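Local coordinates for protein 2,3-dihydroxy-2,3-dihydrophenylpropionate dehydrogenase (Pseudomonas sp. MC1, PDB 5XTF) that oxidises naphthalene cis-dihydrodiol to 1,2-dihydroxynaphthalene with NAD+, as a tetrameric short-chain dehydrogenase of aromatic hydrocarbon breakdown, at residues 131-134 / 135-139; 116-119 / 120-123. All coordinates share one frame; numbering follows the deposited sequence.

Contact 1. Residues 131-134 / 135-139; sequences INVK and SYFSG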
# COMPACT_ATOMS: atom_id res chain seq x y z
N ILE B 131 -21.42 6.80 11.18
CA ILE B 131 -21.27 5.57 11.96
C ILE B 131 -19.88 4.97 11.78
O ILE B 131 -19.24 4.58 12.76
CB ILE B 131 -22.35 4.55 11.56
CG1 ILE B 131 -23.73 5.04 11.97
CG2 ILE B 131 -22.04 3.21 12.21
CD1 ILE B 131 -24.85 4.17 11.43
N ASN B 132 -19.43 4.82 10.53
CA ASN B 132 -18.18 4.12 10.27
C ASN B 132 -16.95 4.98 10.52
O ASN B 132 -15.86 4.42 10.62
CB ASN B 132 -18.14 3.61 8.83
CG ASN B 132 -19.21 2.60 8.55
OD1 ASN B 132 -19.88 2.11 9.46
ND2 ASN B 132 -19.38 2.27 7.28
N VAL B 133 -17.09 6.30 10.64
CA VAL B 133 -15.93 7.16 10.79
C VAL B 133 -16.11 8.16 11.92
O VAL B 133 -15.32 8.18 12.87
CB VAL B 133 -15.60 7.90 9.48
CG1 VAL B 133 -14.33 8.76 9.67
CG2 VAL B 133 -15.43 6.92 8.32
N LYS B 134 -17.13 9.02 11.83
CA LYS B 134 -17.26 10.08 12.82
C LYS B 134 -17.41 9.52 14.23
O LYS B 134 -16.81 10.02 15.19
CB LYS B 134 -18.44 11.00 12.48
CG LYS B 134 -18.30 12.32 13.19
CD LYS B 134 -19.53 13.20 13.09
CE LYS B 134 -19.26 14.52 13.83
NZ LYS B 134 -20.35 15.53 13.66
N SER B 135 -18.19 8.45 14.39
CA SER B 135 -18.37 7.93 15.73
C SER B 135 -17.15 7.17 16.24
O SER B 135 -17.02 6.98 17.45
CB SER B 135 -19.63 7.06 15.79
OG SER B 135 -19.36 5.79 15.23
N TYR B 136 -16.22 6.76 15.36
CA TYR B 136 -14.91 6.32 15.85
C TYR B 136 -14.16 7.49 16.49
O TYR B 136 -13.61 7.35 17.59
CB TYR B 136 -14.06 5.71 14.73
CG TYR B 136 -14.41 4.30 14.32
CD1 TYR B 136 -15.58 3.67 14.76
CD2 TYR B 136 -13.56 3.59 13.49
CE1 TYR B 136 -15.87 2.37 14.36
CE2 TYR B 136 -13.85 2.30 13.09
CZ TYR B 136 -14.99 1.70 13.52
OH TYR B 136 -15.22 0.42 13.09
N PHE B 137 -14.17 8.65 15.82
CA PHE B 137 -13.58 9.86 16.42
C PHE B 137 -14.23 10.18 17.76
O PHE B 137 -13.53 10.52 18.72
CB PHE B 137 -13.73 11.05 15.46
CG PHE B 137 -12.70 11.09 14.36
CD1 PHE B 137 -13.01 10.63 13.08
CD2 PHE B 137 -11.44 11.61 14.59
CE1 PHE B 137 -12.08 10.68 12.06
CE2 PHE B 137 -10.50 11.66 13.57
CZ PHE B 137 -10.82 11.19 12.31
N SER B 138 -15.55 10.06 17.85
CA SER B 138 -16.27 10.40 19.08
C SER B 138 -15.91 9.45 20.23
O SER B 138 -15.57 9.90 21.33
CB SER B 138 -17.78 10.40 18.81
OG SER B 138 -18.54 10.58 20.00
N GLY B 139 -15.96 8.14 19.98
CA GLY B 139 -15.53 7.19 21.00
C GLY B 139 -14.11 7.42 21.49
O GLY B 139 -13.84 7.37 22.69
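S135 turns its hydroxyl back onto the carbonyl of I131, one turn earlier in the helix. OG donates to I131 O at 2.8 Å. It can do so because OG sits between the backbone N and the carbonyl carbon (chi1 78°). The donor lies tilted from the carbonyl plane. The helix is wider here, with a pi-type turn at 131-134, and the hydroxyl takes up the I131 carbonyl.

The Y136 ring brings one face over N132 O. That oxygen lies 3.7 Å above the plane of the Y136 ring, over its centre. At its far end, Y136 OH is hydrogen-bonded to the carbonyl of T157. F137 runs alongside V133, and both side chains point the same way. V133 CG1 meets the ring edge in plane, 3.8 Å from F137 CE1. V133 O accepts from F137 N at 3.2 Å and more weakly from Y136 N at 3.0 Å. S138 N bonds K134 O at 2.9 Å.

In this tight, buried part N132, V133, Y136 and F137 touch side chains of helix 170-190. The partly exposed K134 side chain is the looser part within the contact: only its CB and CG come near S135. Its NZ salt-bridges D126 and bonds S122, both of the second subunit. The F137 ring also meets F125 of that subunit.

S135 touches V78 and Y136 lies near K176, residues that bind NAD+, although no NAD+ is bound to this chain here. The contact belongs to the long helix that packs beside the cofactor site in the Rossmann-type fold of short-chain dehydrogenases.

Contact 2. Residues 116-119 / 120-123; sequences EPWE and KISS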
# COMPACT_ATOMS: atom_id res chain seq x y z
N GLU B 116 -27.36 6.43 -8.70
CA GLU B 116 -28.60 6.67 -8.00
C GLU B 116 -28.85 8.16 -7.79
O GLU B 116 -27.91 8.96 -7.79
CB GLU B 116 -28.57 5.97 -6.64
CG GLU B 116 -28.30 4.49 -6.72
CD GLU B 116 -29.53 3.69 -7.11
OE1 GLU B 116 -30.51 3.68 -6.31
OE2 GLU B 116 -29.52 3.07 -8.20
N PRO B 117 -30.12 8.55 -7.60
CA PRO B 117 -30.43 9.97 -7.36
C PRO B 117 -29.72 10.52 -6.13
O PRO B 117 -29.65 9.86 -5.09
CB PRO B 117 -31.95 9.97 -7.19
CG PRO B 117 -32.35 8.53 -7.08
CD PRO B 117 -31.33 7.76 -7.83
N TRP B 118 -29.22 11.75 -6.26
CA TRP B 118 -28.35 12.31 -5.23
C TRP B 118 -29.01 12.31 -3.86
O TRP B 118 -28.32 12.13 -2.85
CB TRP B 118 -27.92 13.73 -5.62
CG TRP B 118 -27.16 14.41 -4.54
CD1 TRP B 118 -27.57 15.47 -3.78
CD2 TRP B 118 -25.85 14.06 -4.07
NE1 TRP B 118 -26.59 15.81 -2.87
CE2 TRP B 118 -25.52 14.96 -3.03
CE3 TRP B 118 -24.92 13.08 -4.43
CZ2 TRP B 118 -24.31 14.90 -2.34
CZ3 TRP B 118 -23.71 13.01 -3.75
CH2 TRP B 118 -23.42 13.92 -2.72
N GLU B 119 -30.32 12.50 -3.80
CA GLU B 119 -31.03 12.49 -2.53
C GLU B 119 -30.72 11.23 -1.75
O GLU B 119 -30.48 11.27 -0.53
CB GLU B 119 -32.53 12.62 -2.78
CG GLU B 119 -32.98 13.92 -3.50
CD GLU B 119 -32.35 14.14 -4.89
OE1 GLU B 119 -32.29 15.29 -5.36
OE2 GLU B 119 -31.92 13.17 -5.54
N LYS B 120 -30.70 10.09 -2.44
CA LYS B 120 -30.38 8.82 -1.81
C LYS B 120 -28.90 8.73 -1.46
O LYS B 120 -28.54 8.30 -0.36
CB LYS B 120 -30.80 7.68 -2.72
CG LYS B 120 -30.20 6.35 -2.34
CD LYS B 120 -31.23 5.21 -2.47
CE LYS B 120 -30.71 3.89 -1.82
NZ LYS B 120 -30.30 4.01 -0.37
N ILE B 121 -28.02 9.15 -2.38
CA ILE B 121 -26.59 9.12 -2.09
C ILE B 121 -26.28 9.99 -0.88
O ILE B 121 -25.54 9.59 0.02
CB ILE B 121 -25.78 9.59 -3.31
CG1 ILE B 121 -25.99 8.65 -4.49
CG2 ILE B 121 -24.32 9.66 -2.95
CD1 ILE B 121 -25.30 9.15 -5.71
N SER B 122 -26.86 11.20 -0.84
CA SER B 122 -26.58 12.12 0.25
C SER B 122 -27.01 11.54 1.59
O SER B 122 -26.31 11.72 2.59
CB SER B 122 -27.29 13.44 0.01
OG SER B 122 -26.88 14.38 0.98
N SER B 123 -28.16 10.87 1.64
CA SER B 123 -28.61 10.28 2.89
C SER B 123 -27.68 9.17 3.34
O SER B 123 -27.19 9.16 4.47
CB SER B 123 -30.03 9.76 2.75
OG SER B 123 -30.94 10.83 2.71
O HOH W 1 -31.10 13.52 1.07
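The side chains of W118 and I121 cross at about a right angle in the first turn of the helix, and S122 comes up under the indole. The W118 side chain can be followed outward. From CB, the chain leaves with CG anti to the backbone N (chi1 174°), beside the carbonyl carbon. This sends the indole along the helix, over the next turn. On the six-membered ring, CE3 meets CB and CG2 of I121. CZ3 makes the closest apolar approach, 3.5 Å to I121 CG2. Toward the five-membered ring, NE1 and CE2 both meet S122 CB, and CZ2 lies a little farther from it. S122 CB sits over one face and makes a CH-pi contact, 4.0 Å from the centroid of the five-membered ring of W118. It is offset toward the rim. The indole also stacks on the ring of H81 of the second subunit.

The backbone starts the helix here. P117 is the N-cap residue, and its carbonyl oxygen accepts two bonds. K120 N lies 2.9 Å from P117 O, above the carbonyl plane. I121 N lies 3.2 Å from P117 O, in that plane. S122 N gives a nearly straight bond to W118 O at 2.7 Å (169° at the hydrogen). E119 O accepts from S123 N, and a water donates to E119 O at 2.8 Å while also bonding S123 OG. I121 is buried, and its CD1 reaches back to E116 O.

E116 and K120 run side by side on the exposed flank, their charged ends well apart. S122 OG bonds K134 NZ of the second subunit. The whole is a first helical turn with a proline at the N-cap position, at a subunit interface.

Overall arrangement
Both contacts lie on helix 118-150. Contact 2 holds the start of the helix and the two residues before it, and contact 1 comes farther along. Their centres are 22 Å apart, with nearest atoms about 9 Å apart. Contact 1 is buried, about 10 Å from the chain centre, and packs against helix 170-190 beside the NAD+ site. Contact 2 is a surface contact, about 27 Å out and away from that site. Inside, a serine hydroxyl and a tyrosine ring face meet backbone carbonyls; outside, a water and charged side chains share the turn with an indole. The second subunit links them: K134 of contact 1 bonds S122 of contact 2 in the second subunit.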